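PDB 3IM8: malonyl acyl carrier protein transacylase from Streptococcus pneumoniae, which probably transfers the malonyl group from malonyl-CoA to holo acyl carrier protein, supplying malonyl-ACP for fatty acid synthesis. Local coordinates for residues A[95-100]-A[224-229]; A[117-122]-A[201-206]; A[156-161]-A[250-255]; A[220-225]-A[233-238]; A[266-271]-A[288-293]. All blocks are in the same frame, centred on the assembly; numbering follows the deposited sequence.

Interaction 1 of 5, residues A[95-100]-A[224-229]; sequences SALVAS and CPLVGN
Leu226 has CG anti to its backbone N (chi1 175°), and beyond it CD1 meets Ala96 and Leu97 of helix 92-99. On the helix side, CG of Leu97 lies anti to its own carbonyl carbon (chi1 -79°); its CA-CB bond leads away from the loop, yet the end of the chain comes back to it. The apolar contact runs through one methyl: Leu226 CD1 is 3.7 Å from Ala96 CB and 3.7 Å from Leu97 CD2. The same CD1 also rests on the helix backbone, 3.6 Å from Leu97 N.

At the helix end, Ser100 turns toward Cys224. Its CB lies 3.4 Å from Cys224 O, and the SG of Cys224 reaches the same carbon at 4.2 Å. A weak backbone hydrogen bond joins Cys224 N to Ser100 O (3.3 Å). The hydroxyl of Ser100 is folded back on its own helix, with OG close to Ala96 O and Leu97 O.

All the touching residues are buried, and Val86 of strand 85-88 packs against Ala96, Ser100 and Leu226 alike. The loop thus packs on the helix that follows the predicted active-site Ser90, whose side chain is about 11 Å from that of Ala96. The GxSxG sequence around Ser90, between strand 85-88 and this helix, is consistent with the nucleophile elbow of the acyltransferase fold.

Interaction 2 of 5, residues A[117-122]-A[201-206]; sequences AYMEEA and SLLEPA
Ala206 and Ala122 meet in a buried apolar contact between the last turns of helix 105-122 and the first turn of helix 204-215, together with the short 3-10 turn that leads into the latter. The geometric evidence is the closeness of the backbones: the CA atoms of Tyr118 and Ala206 are 5.1 Å apart, which small side chains allow. The methyl of Ala206 points at the other helix and lies 3.8 Å from Ala122 CB. It also sits 3.7 Å from Tyr118 O, a carbonyl that already accepts the helical bond from Ala122 N. Tyr118 adds its CB, 4.3 Å from Ala206 CB, before its ring leads away; the phenol OH is hydrogen-bonded farther along helix 204-215, to Thr213 OG1.

A second apolar patch forms where Met119 meets Leu203. The methionine chain is extended as far as SD and then bends (chi3 64°), which sets CE 4.1 Å from Leu203 CD2. The two side chains cross at a slant, touching through these terminal methyls. Leu203 occupies the N-cap position of helix 204-215, so this patch lies at the very start of that helix. Phe198 packs on both Met119 and Leu203.

The side chain of Met119 is about 5 Å from those of Ser90 and His199, the predicted active-site residues, and about 4 Å from a bound acetate, probably from the crystallisation liquor. The helix junction therefore borders the predicted Ser-His active site of the acyltransferase fold.

Interaction 3 of 5, residues A[156-161]-A[250-255]; sequences PANYNT and EPVRFY
Tyr159 and Arg253 lie side by side, the guanidinium flat on one face of the phenol ring. Their planes are 20° apart and NH1 stands 3.6 Å above the ring plane, offset toward the rim. This is an off-centre cation-pi stack, with CZ 4.4 Å from the ring centroid. Pro251 CB meets the ring edge, 3.5 Å from Tyr159 CE1, and the Tyr255 ring crosses Tyr159, bringing CE1 to 3.6 Å from Tyr159 CB.

Beneath these side chains, parallel bridges pair Asn158 with Val252 and Tyr159 with Arg253. Val252 is gripped through both backbone polar atoms: its N donates to Ala157 O (2.9 Å), and its O accepts from Tyr159 N (2.8 Å). Tyr159 O then receives Phe254 N (2.9 Å) and, weakly, Tyr255 N, as the chain turns into helix 254-263.

Farther out, Glu142 OE2 is hydrogen-bonded to Tyr159 OH and Glu256 forms a salt bridge with Arg253 NH1, anchoring both stacked groups. Val252 touches His199, a predicted active-site residue. Strand 252-253 is the outermost strand of the mixed sheet beside strand 154-161, while helix 138-148 packs on Tyr159 and helix 277-285 on Phe254 and Tyr255.

Interaction 4 of 5, residues A[220-225]-A[233-238]; sequences SDFTCP and AVMQKE
The CA atoms of Asp221 and Lys237 are 6.4 Å apart, and those of Pro225 and Val234 6.1 Å, so the two irregular chains run antiparallel in sense; with no backbone hydrogen bond between them, side chains make the contact.

At one end, the lysine chain is extended throughout, from chi1 173° to chi4 179°, and spans the gap to the carboxylate of Asp221. NZ donates to Asp221 OD2 at 2.9 Å in a salt bridge, approaching from above the carboxylate plane, 54° out of it. On the way the aliphatic part passes the backbone of Ser220, with Lys237 CD 3.4 Å from Ser220 O.

In the middle, the Phe222 ring reaches across to the backbone of 235-237. Its CE1 lies 3.3 Å from Met235 O, and the backbone N of Lys237 is at the ring edge, near its plane. CZ takes the apolar share, 4.0 Å from Met235 CB. At the other end, Pro225 CB and Val234 CG1 touch at 4.1 Å. Phe222 also packs on Leu97 of helix 92-99, and both Phe222 and Met235 reach Ile240 of helix 240-247.

Met235 is buried, whereas Asp221 and Lys237 are exposed. The chemistry therefore divides into an inner apolar part around Phe222 and Met235, and an outer ion pair whose strength solvent would probably moderate, since it lies at the protein surface.

Interaction 5 of 5, residues A[266-271]-A[288-293]; sequences ISNFIE and TAHLAH
Phe269 and Leu291 belong to neighbouring parallel strands, whose axes approach to 4.4 Å at 16°. Backbone hydrogen bonds alternate between them: Phe269 N donates to His290 O, Ala292 N to Phe269 O (3.0 Å) and Glu271 N to Ala292 O (2.7 Å). A weaker bond from His290 N to Ser267 O starts the ladder.

CA-H...O contacts fill in between. Leu291 CA lies 3.3 Å from Phe269 O, with an angle at H of 150°, and His293 CA approaches Glu271 O at a more bent angle.

These two strands and the connecting helix 277-285 form a beta-alpha-beta unit. Strand 290-294 is the outermost of a four-stranded parallel sheet, and strand 268-272 is bonded on its other flank to strand 4-8.

Apolar contacts lie on both faces. On one, Phe269 CB meets Leu291 CD1 at 3.8 Å; within the first segment, Ile266 CD1 lies over the centre of the Phe269 ring, 3.5 Å above its plane. On the other, Ile270 CG1 is 4.3 Å from Ala292 CB.

Among polar side chains, Asn268 and His290 cross at about a right angle, ND2 3.1 Å from His290 CB. Glu271 is extended, CD anti to CA (chi2 177°), and its OE1 and OE2 are hydrogen-bonded to Ser279 OG and Leu278 N. His293 CB packs on Glu271 CB, while a water links His293 ND1 and Glu271 O through two weak bonds.

How the interactions relate
Interactions 1 and 4 are near neighbours, with centres 7 Å apart; they share Cys224 and Pro225, and both draw on the loop between helices 204-215 and 240-247. Interaction 1 also touches interaction 3, where Asn229 O probably accepts a hydrogen bond from Arg253 N, so that loop is tied to the edge strand of the mixed sheet. Interaction 2 is nested along the chain inside the loop closed by interaction 1 and crosses interaction 3; together 2 and 3 bring separate parts of the chain next to the predicted Ser90 and His199. Interaction 5 comes last, away from that site in the parallel sheet, its centre 33 Å from that of interaction 2.

Interaction 1 of 5, residues A[95-100]-A[224-229]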
# COMPACT_ATOMS: atom_id res chain seq x y z
N SER A 95 -1.92 5.19 5.76
CA SER A 95 -1.05 5.11 6.96
C SER A 95 0.00 6.24 6.97
O SER A 95 0.22 6.87 7.99
CB SER A 95 -0.34 3.74 7.02
OG SER A 95 -1.26 2.66 6.96
N ALA A 96 0.63 6.44 5.80
CA ALA A 96 1.60 7.51 5.48
C ALA A 96 0.96 8.90 5.58
O ALA A 96 1.58 9.84 6.08
CB ALA A 96 2.07 7.29 4.15
N LEU A 97 -0.29 9.04 5.14
CA LEU A 97 -1.05 10.30 5.34
C LEU A 97 -1.21 10.62 6.80
O LEU A 97 -1.07 11.79 7.18
CB LEU A 97 -2.42 10.28 4.64
CG LEU A 97 -2.31 10.55 3.13
CD1 LEU A 97 -3.66 10.21 2.43
CD2 LEU A 97 -1.86 12.01 2.81
N VAL A 98 -1.49 9.61 7.61
CA VAL A 98 -1.54 9.76 9.08
C VAL A 98 -0.18 10.13 9.66
O VAL A 98 -0.06 11.12 10.41
CB VAL A 98 -2.12 8.52 9.80
CG1 VAL A 98 -1.95 8.64 11.37
CG2 VAL A 98 -3.59 8.35 9.46
N ALA A 99 0.86 9.40 9.27
CA ALA A 99 2.20 9.72 9.73
C ALA A 99 2.67 11.10 9.27
O ALA A 99 3.43 11.74 9.96
CB ALA A 99 3.18 8.63 9.30
N SER A 100 2.19 11.59 8.12
CA SER A 100 2.71 12.83 7.57
C SER A 100 1.97 14.01 8.12
O SER A 100 2.23 15.15 7.71
CB SER A 100 2.62 12.84 6.03
OG SER A 100 1.26 12.76 5.67
N CYS A 224 5.26 16.44 7.29
CA CYS A 224 6.42 15.98 6.56
C CYS A 224 6.00 15.53 5.14
O CYS A 224 4.83 15.19 4.93
CB CYS A 224 7.13 14.90 7.37
SG CYS A 224 6.69 13.27 6.85
N PRO A 225 6.93 15.60 4.18
CA PRO A 225 6.58 15.37 2.80
C PRO A 225 6.19 13.90 2.60
O PRO A 225 6.81 13.00 3.19
CB PRO A 225 7.85 15.71 2.02
CG PRO A 225 8.72 16.56 3.00
CD PRO A 225 8.33 16.06 4.37
N LEU A 226 5.15 13.69 1.80
CA LEU A 226 4.65 12.35 1.39
C LEU A 226 4.75 12.22 -0.13
O LEU A 226 4.31 13.10 -0.84
CB LEU A 226 3.20 12.16 1.84
CG LEU A 226 2.50 10.85 1.40
CD1 LEU A 226 1.48 10.47 2.40
CD2 LEU A 226 1.77 10.98 0.06
N VAL A 227 5.37 11.14 -0.62
CA VAL A 227 5.44 10.84 -2.05
C VAL A 227 4.25 9.97 -2.46
O VAL A 227 4.13 8.82 -2.01
CB VAL A 227 6.80 10.18 -2.41
CG1 VAL A 227 6.90 9.92 -3.88
CG2 VAL A 227 7.96 11.10 -1.96
N GLY A 228 3.34 10.51 -3.27
CA GLY A 228 2.12 9.78 -3.60
C GLY A 228 2.29 8.69 -4.64
O GLY A 228 3.12 8.78 -5.53
N ASN A 229 1.47 7.66 -4.53
CA ASN A 229 1.50 6.50 -5.43
C ASN A 229 1.21 6.84 -6.89
O ASN A 229 1.83 6.30 -7.83
CB ASN A 229 0.44 5.48 -4.94
CG ASN A 229 0.87 4.68 -3.70
OD1 ASN A 229 2.05 4.71 -3.23
ND2 ASN A 229 -0.06 3.94 -3.19

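Interaction 2 of 5, residues A[117-122]-A[201-206]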
# COMPACT_ATOMS: atom_id res chain seq x y z
N ALA A 117 -14.54 -1.66 1.79
CA ALA A 117 -15.89 -1.99 1.35
C ALA A 117 -16.08 -1.66 -0.11
O ALA A 117 -16.39 -2.58 -0.87
CB ALA A 117 -16.97 -1.30 2.24
N TYR A 118 -15.83 -0.41 -0.53
CA TYR A 118 -16.09 -0.00 -1.93
C TYR A 118 -15.26 -0.79 -2.91
O TYR A 118 -15.75 -1.13 -3.97
CB TYR A 118 -15.80 1.47 -2.19
CG TYR A 118 -16.57 2.46 -1.31
CD1 TYR A 118 -15.97 3.67 -0.93
CD2 TYR A 118 -17.87 2.18 -0.83
CE1 TYR A 118 -16.64 4.59 -0.11
CE2 TYR A 118 -18.57 3.11 -0.02
CZ TYR A 118 -17.93 4.30 0.33
OH TYR A 118 -18.54 5.24 1.11
N MET A 119 -14.00 -1.07 -2.55
CA MET A 119 -13.07 -1.83 -3.43
C MET A 119 -13.51 -3.28 -3.58
O MET A 119 -13.49 -3.82 -4.69
CB MET A 119 -11.62 -1.75 -2.91
CG MET A 119 -11.03 -0.35 -3.10
SD MET A 119 -9.32 -0.05 -2.58
CE MET A 119 -8.38 -1.11 -3.66
N GLU A 120 -13.89 -3.90 -2.46
CA GLU A 120 -14.37 -5.29 -2.39
C GLU A 120 -15.64 -5.51 -3.22
O GLU A 120 -15.72 -6.46 -3.99
CB GLU A 120 -14.61 -5.69 -0.90
CG GLU A 120 -15.06 -7.17 -0.62
CD GLU A 120 -14.81 -7.64 0.89
OE1 GLU A 120 -15.01 -6.86 1.89
OE2 GLU A 120 -14.41 -8.84 1.04
N GLU A 121 -16.62 -4.62 -3.08
CA GLU A 121 -17.87 -4.75 -3.85
C GLU A 121 -17.65 -4.49 -5.34
O GLU A 121 -18.20 -5.16 -6.17
CB GLU A 121 -18.97 -3.82 -3.28
CG GLU A 121 -18.85 -2.33 -3.63
CD GLU A 121 -19.75 -1.38 -2.81
OE1 GLU A 121 -20.64 -0.73 -3.42
OE2 GLU A 121 -19.54 -1.24 -1.56
N ALA A 122 -16.82 -3.51 -5.67
CA ALA A 122 -16.64 -3.15 -7.05
C ALA A 122 -15.74 -4.18 -7.75
O ALA A 122 -15.89 -4.41 -8.94
CB ALA A 122 -16.06 -1.75 -7.16
N SER A 201 -9.14 0.93 -14.46
CA SER A 201 -10.49 1.54 -14.63
C SER A 201 -11.66 0.71 -14.11
O SER A 201 -12.74 1.26 -13.85
CB SER A 201 -10.75 1.85 -16.09
OG SER A 201 -9.51 1.86 -16.76
N LEU A 202 -11.46 -0.59 -13.97
CA LEU A 202 -12.53 -1.43 -13.39
C LEU A 202 -12.96 -0.88 -12.06
O LEU A 202 -14.09 -1.07 -11.62
CB LEU A 202 -12.12 -2.90 -13.28
CG LEU A 202 -11.86 -3.47 -14.68
CD1 LEU A 202 -10.92 -4.66 -14.64
CD2 LEU A 202 -13.19 -3.78 -15.41
N LEU A 203 -12.06 -0.12 -11.42
CA LEU A 203 -12.38 0.40 -10.09
C LEU A 203 -13.01 1.77 -10.10
O LEU A 203 -13.24 2.36 -9.04
CB LEU A 203 -11.13 0.39 -9.17
CG LEU A 203 -11.10 -1.00 -8.49
CD1 LEU A 203 -10.89 -2.14 -9.51
CD2 LEU A 203 -10.07 -1.05 -7.38
N GLU A 204 -13.32 2.29 -11.29
CA GLU A 204 -13.95 3.61 -11.44
C GLU A 204 -15.22 3.76 -10.58
O GLU A 204 -15.36 4.74 -9.88
CB GLU A 204 -14.17 3.99 -12.93
CG GLU A 204 -14.10 5.52 -13.24
CD GLU A 204 -15.38 6.25 -12.83
OE1 GLU A 204 -15.40 7.49 -12.69
OE2 GLU A 204 -16.40 5.58 -12.64
N PRO A 205 -16.13 2.76 -10.61
CA PRO A 205 -17.26 2.80 -9.65
C PRO A 205 -16.82 2.94 -8.16
O PRO A 205 -17.43 3.73 -7.39
CB PRO A 205 -17.97 1.45 -9.86
CG PRO A 205 -17.64 1.05 -11.30
CD PRO A 205 -16.24 1.64 -11.57
N ALA A 206 -15.80 2.20 -7.76
CA ALA A 206 -15.28 2.35 -6.41
C ALA A 206 -14.85 3.82 -6.16
O ALA A 206 -15.26 4.44 -5.15
CB ALA A 206 -14.11 1.35 -6.14

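Interaction 3 of 5, residues A[156-161]-A[250-255]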
# COMPACT_ATOMS: atom_id res chain seq x y z
N PRO A 156 -0.91 -1.90 -16.73
CA PRO A 156 -0.06 -2.12 -15.56
C PRO A 156 -0.74 -1.53 -14.32
O PRO A 156 -1.23 -0.41 -14.38
CB PRO A 156 1.24 -1.38 -15.90
CG PRO A 156 1.29 -1.42 -17.41
CD PRO A 156 -0.20 -1.16 -17.78
N ALA A 157 -0.77 -2.30 -13.23
CA ALA A 157 -1.38 -1.91 -11.96
C ALA A 157 -0.30 -1.48 -10.95
O ALA A 157 -0.49 -0.53 -10.19
CB ALA A 157 -2.23 -3.09 -11.37
N ASN A 158 0.81 -2.24 -10.88
CA ASN A 158 1.81 -1.97 -9.86
C ASN A 158 3.17 -1.91 -10.50
O ASN A 158 3.67 -2.92 -10.94
CB ASN A 158 1.81 -3.05 -8.77
CG ASN A 158 0.51 -3.07 -7.94
OD1 ASN A 158 -0.44 -3.74 -8.30
ND2 ASN A 158 0.50 -2.37 -6.83
N TYR A 159 3.76 -0.73 -10.54
CA TYR A 159 5.17 -0.59 -10.95
C TYR A 159 6.05 -0.76 -9.70
O TYR A 159 6.39 0.21 -9.03
CB TYR A 159 5.46 0.78 -11.59
CG TYR A 159 4.75 1.00 -12.93
CD1 TYR A 159 3.43 1.48 -12.98
CD2 TYR A 159 5.39 0.74 -14.13
CE1 TYR A 159 2.77 1.69 -14.19
CE2 TYR A 159 4.72 0.96 -15.38
CZ TYR A 159 3.41 1.43 -15.37
OH TYR A 159 2.74 1.67 -16.53
N ASN A 160 6.42 -2.01 -9.40
CA ASN A 160 7.20 -2.32 -8.18
C ASN A 160 8.71 -2.05 -8.29
O ASN A 160 9.28 -1.32 -7.46
CB ASN A 160 6.91 -3.76 -7.66
CG ASN A 160 5.42 -4.04 -7.44
OD1 ASN A 160 4.64 -3.15 -7.08
ND2 ASN A 160 5.04 -5.31 -7.60
N THR A 161 9.35 -2.67 -9.28
CA THR A 161 10.76 -2.43 -9.64
C THR A 161 10.87 -2.29 -11.17
O THR A 161 9.90 -2.61 -11.88
CB THR A 161 11.69 -3.57 -9.13
OG1 THR A 161 11.55 -4.71 -9.99
CG2 THR A 161 11.31 -3.99 -7.65
N GLU A 250 -5.87 3.91 -10.74
CA GLU A 250 -4.65 4.18 -11.56
C GLU A 250 -3.40 3.42 -11.04
O GLU A 250 -3.40 2.96 -9.88
CB GLU A 250 -4.40 5.69 -11.63
CG GLU A 250 -5.47 6.38 -12.44
CD GLU A 250 -5.22 7.85 -12.66
OE1 GLU A 250 -4.06 8.29 -12.74
OE2 GLU A 250 -6.22 8.56 -12.77
N PRO A 251 -2.35 3.26 -11.88
CA PRO A 251 -1.16 2.48 -11.45
C PRO A 251 -0.50 3.05 -10.17
O PRO A 251 -0.42 4.24 -9.99
CB PRO A 251 -0.21 2.57 -12.65
CG PRO A 251 -1.08 2.93 -13.82
CD PRO A 251 -2.24 3.70 -13.29
N VAL A 252 -0.09 2.17 -9.26
CA VAL A 252 0.86 2.51 -8.18
C VAL A 252 2.33 2.47 -8.65
O VAL A 252 2.87 1.47 -9.09
CB VAL A 252 0.64 1.59 -6.97
CG1 VAL A 252 1.68 1.86 -5.87
CG2 VAL A 252 -0.78 1.75 -6.41
N ARG A 253 2.99 3.61 -8.55
CA ARG A 253 4.29 3.78 -9.17
C ARG A 253 5.32 3.81 -8.05
O ARG A 253 5.75 4.88 -7.59
CB ARG A 253 4.33 5.04 -10.06
CG ARG A 253 3.43 4.94 -11.25
CD ARG A 253 3.50 6.21 -12.14
NE ARG A 253 2.66 6.06 -13.34
CZ ARG A 253 3.03 5.45 -14.48
NH1 ARG A 253 4.26 4.93 -14.65
NH2 ARG A 253 2.15 5.35 -15.48
N PHE A 254 5.67 2.60 -7.58
CA PHE A 254 6.53 2.49 -6.40
C PHE A 254 7.98 2.90 -6.69
O PHE A 254 8.51 3.73 -5.97
CB PHE A 254 6.45 1.08 -5.75
CG PHE A 254 7.20 0.99 -4.43
CD1 PHE A 254 8.42 0.32 -4.36
CD2 PHE A 254 6.68 1.59 -3.27
CE1 PHE A 254 9.11 0.22 -3.18
CE2 PHE A 254 7.38 1.54 -2.05
CZ PHE A 254 8.61 0.84 -1.99
N TYR A 255 8.62 2.34 -7.72
CA TYR A 255 10.07 2.60 -7.91
C TYR A 255 10.36 4.05 -8.24
O TYR A 255 11.36 4.60 -7.80
CB TYR A 255 10.76 1.63 -8.88
CG TYR A 255 10.28 1.61 -10.33
CD1 TYR A 255 9.45 0.58 -10.79
CD2 TYR A 255 10.69 2.60 -11.24
CE1 TYR A 255 9.03 0.53 -12.12
CE2 TYR A 255 10.28 2.57 -12.57
CZ TYR A 255 9.45 1.53 -13.00
OH TYR A 255 9.03 1.48 -14.29

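Interaction 4 of 5, residues A[220-225]-A[233-238]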
# COMPACT_ATOMS: atom_id res chain seq x y z
N SER A 220 -5.41 18.17 6.99
CA SER A 220 -4.57 19.22 7.65
C SER A 220 -3.30 19.45 6.86
O SER A 220 -3.06 18.78 5.86
CB SER A 220 -4.13 18.80 9.06
OG SER A 220 -5.18 18.82 10.02
N ASP A 221 -2.48 20.38 7.35
CA ASP A 221 -1.16 20.65 6.78
C ASP A 221 -0.24 19.43 6.93
O ASP A 221 -0.28 18.77 7.98
CB ASP A 221 -0.53 21.83 7.55
CG ASP A 221 -1.02 23.20 7.06
OD1 ASP A 221 -0.70 24.23 7.73
OD2 ASP A 221 -1.68 23.26 6.00
N PHE A 222 0.58 19.14 5.92
CA PHE A 222 1.64 18.11 6.00
C PHE A 222 2.72 18.52 7.00
O PHE A 222 3.24 19.62 6.92
CB PHE A 222 2.30 17.85 4.63
CG PHE A 222 1.45 16.97 3.68
CD1 PHE A 222 0.71 17.55 2.65
CD2 PHE A 222 1.40 15.58 3.83
CE1 PHE A 222 -0.04 16.75 1.77
CE2 PHE A 222 0.65 14.76 2.96
CZ PHE A 222 -0.07 15.33 1.94
N THR A 223 3.07 17.64 7.93
CA THR A 223 4.15 17.94 8.83
C THR A 223 5.42 17.32 8.26
O THR A 223 6.53 17.66 8.66
CB THR A 223 3.81 17.58 10.29
OG1 THR A 223 3.47 16.19 10.40
CG2 THR A 223 2.58 18.43 10.72
N CYS A 224 5.26 16.44 7.29
CA CYS A 224 6.42 15.98 6.56
C CYS A 224 6.00 15.53 5.14
O CYS A 224 4.83 15.19 4.93
CB CYS A 224 7.13 14.90 7.37
SG CYS A 224 6.69 13.27 6.85
N PRO A 225 6.93 15.60 4.18
CA PRO A 225 6.58 15.37 2.80
C PRO A 225 6.19 13.90 2.60
O PRO A 225 6.81 13.00 3.19
CB PRO A 225 7.85 15.71 2.02
CG PRO A 225 8.72 16.56 3.00
CD PRO A 225 8.33 16.06 4.37
N ALA A 233 5.08 11.78 -6.80
CA ALA A 233 5.55 13.14 -6.51
C ALA A 233 5.12 13.50 -5.10
O ALA A 233 4.22 12.84 -4.55
CB ALA A 233 4.95 14.12 -7.53
N VAL A 234 5.71 14.53 -4.53
CA VAL A 234 5.38 14.96 -3.15
C VAL A 234 4.00 15.52 -3.23
O VAL A 234 3.73 16.42 -4.04
CB VAL A 234 6.32 16.08 -2.62
CG1 VAL A 234 5.77 16.73 -1.33
CG2 VAL A 234 7.77 15.53 -2.43
N MET A 235 3.12 15.02 -2.39
CA MET A 235 1.72 15.41 -2.41
C MET A 235 1.47 16.78 -1.74
O MET A 235 2.09 17.11 -0.73
CB MET A 235 0.89 14.30 -1.77
CG MET A 235 -0.62 14.48 -1.94
SD MET A 235 -1.52 13.11 -1.23
CE MET A 235 -1.24 11.86 -2.40
N GLN A 236 0.55 17.55 -2.33
CA GLN A 236 0.15 18.89 -1.86
C GLN A 236 -1.22 18.79 -1.26
O GLN A 236 -2.02 18.00 -1.73
CB GLN A 236 0.13 19.94 -3.01
CG GLN A 236 1.38 19.97 -3.94
CD GLN A 236 2.63 20.42 -3.18
OE1 GLN A 236 2.68 21.55 -2.68
NE2 GLN A 236 3.64 19.53 -3.08
N LYS A 237 -1.46 19.57 -0.21
CA LYS A 237 -2.65 19.43 0.64
C LYS A 237 -3.93 19.58 -0.16
O LYS A 237 -4.91 18.84 0.07
CB LYS A 237 -2.61 20.44 1.81
CG LYS A 237 -3.87 20.53 2.69
CD LYS A 237 -3.62 21.52 3.84
CE LYS A 237 -4.85 21.82 4.68
NZ LYS A 237 -4.50 22.78 5.81
N GLU A 238 -3.91 20.50 -1.12
CA GLU A 238 -5.12 20.86 -1.84
C GLU A 238 -5.51 19.77 -2.84
O GLU A 238 -6.57 19.82 -3.42
CB GLU A 238 -4.89 22.22 -2.54
CG GLU A 238 -3.78 22.25 -3.62
CD GLU A 238 -2.38 22.64 -3.09
OE1 GLU A 238 -1.47 22.73 -3.95
OE2 GLU A 238 -2.15 22.86 -1.87

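Interaction 5 of 5, residues A[266-271]-A[288-293]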
# COMPACT_ATOMS: atom_id res chain seq x y z
N ILE A 266 17.29 11.12 0.54
CA ILE A 266 17.09 10.22 1.68
C ILE A 266 18.04 8.99 1.59
O ILE A 266 18.12 8.36 0.53
CB ILE A 266 15.58 9.88 2.05
CG1 ILE A 266 15.20 8.49 1.61
CG2 ILE A 266 14.57 10.93 1.62
CD1 ILE A 266 15.63 7.48 2.59
N SER A 267 18.75 8.67 2.68
CA SER A 267 19.75 7.57 2.69
C SER A 267 19.26 6.21 3.25
O SER A 267 19.61 5.12 2.72
CB SER A 267 21.03 8.00 3.42
OG SER A 267 20.73 8.49 4.72
N ASN A 268 18.44 6.29 4.29
CA ASN A 268 18.02 5.19 5.13
C ASN A 268 16.51 4.86 4.89
O ASN A 268 15.67 5.76 4.93
CB ASN A 268 18.22 5.68 6.56
CG ASN A 268 18.65 4.61 7.52
OD1 ASN A 268 18.03 4.44 8.59
ND2 ASN A 268 19.71 3.87 7.16
N PHE A 269 16.14 3.60 4.68
CA PHE A 269 14.69 3.27 4.52
C PHE A 269 14.18 2.34 5.62
O PHE A 269 14.81 1.33 5.89
CB PHE A 269 14.34 2.67 3.15
CG PHE A 269 14.55 3.62 1.98
CD1 PHE A 269 13.49 4.38 1.49
CD2 PHE A 269 15.81 3.71 1.35
CE1 PHE A 269 13.65 5.24 0.41
CE2 PHE A 269 15.99 4.58 0.24
CZ PHE A 269 14.92 5.34 -0.23
N ILE A 270 13.06 2.70 6.27
CA ILE A 270 12.49 1.81 7.33
C ILE A 270 11.10 1.42 6.88
O ILE A 270 10.24 2.30 6.71
CB ILE A 270 12.48 2.44 8.75
CG1 ILE A 270 13.94 2.64 9.26
CG2 ILE A 270 11.76 1.54 9.76
CD1 ILE A 270 14.05 3.42 10.58
N GLU A 271 10.91 0.13 6.62
CA GLU A 271 9.58 -0.32 6.23
C GLU A 271 8.81 -0.62 7.50
O GLU A 271 9.28 -1.36 8.39
CB GLU A 271 9.64 -1.54 5.30
CG GLU A 271 8.27 -2.17 5.06
CD GLU A 271 8.33 -3.30 4.10
OE1 GLU A 271 9.45 -3.81 3.87
OE2 GLU A 271 7.27 -3.69 3.58
N THR A 288 22.41 -0.83 -2.62
CA THR A 288 23.26 -0.02 -1.72
C THR A 288 22.49 0.82 -0.70
O THR A 288 23.11 1.37 0.22
CB THR A 288 24.23 0.98 -2.46
OG1 THR A 288 23.47 2.06 -3.05
CG2 THR A 288 25.08 0.24 -3.52
N ALA A 289 21.17 0.92 -0.85
CA ALA A 289 20.35 1.72 0.09
C ALA A 289 20.29 1.04 1.46
O ALA A 289 20.14 -0.17 1.58
CB ALA A 289 18.90 1.98 -0.49
N HIS A 290 20.40 1.85 2.50
CA HIS A 290 20.28 1.31 3.85
C HIS A 290 18.80 1.04 4.21
O HIS A 290 17.95 1.91 4.11
CB HIS A 290 20.95 2.23 4.88
CG HIS A 290 22.41 2.47 4.63
ND1 HIS A 290 23.34 1.45 4.66
CD2 HIS A 290 23.09 3.61 4.37
CE1 HIS A 290 24.53 1.96 4.42
NE2 HIS A 290 24.41 3.26 4.23
N LEU A 291 18.53 -0.17 4.65
CA LEU A 291 17.16 -0.62 4.77
C LEU A 291 16.98 -1.48 6.01
O LEU A 291 17.90 -2.19 6.43
CB LEU A 291 16.84 -1.43 3.55
CG LEU A 291 15.52 -2.12 3.19
CD1 LEU A 291 14.32 -1.16 3.07
CD2 LEU A 291 15.86 -2.68 1.81
N ALA A 292 15.77 -1.41 6.56
CA ALA A 292 15.38 -2.05 7.77
C ALA A 292 13.86 -2.11 7.71
O ALA A 292 13.22 -1.30 7.03
CB ALA A 292 15.80 -1.19 8.93
N HIS A 293 13.27 -3.07 8.40
CA HIS A 293 11.84 -3.10 8.55
C HIS A 293 11.51 -3.39 9.99
O HIS A 293 12.31 -4.00 10.67
CB HIS A 293 11.24 -4.14 7.60
CG HIS A 293 11.68 -5.54 7.87
ND1 HIS A 293 10.97 -6.40 8.71
CD2 HIS A 293 12.74 -6.25 7.42
CE1 HIS A 293 11.58 -7.57 8.75
NE2 HIS A 293 12.66 -7.50 7.99
O HOH W 1 8.17 -4.54 8.59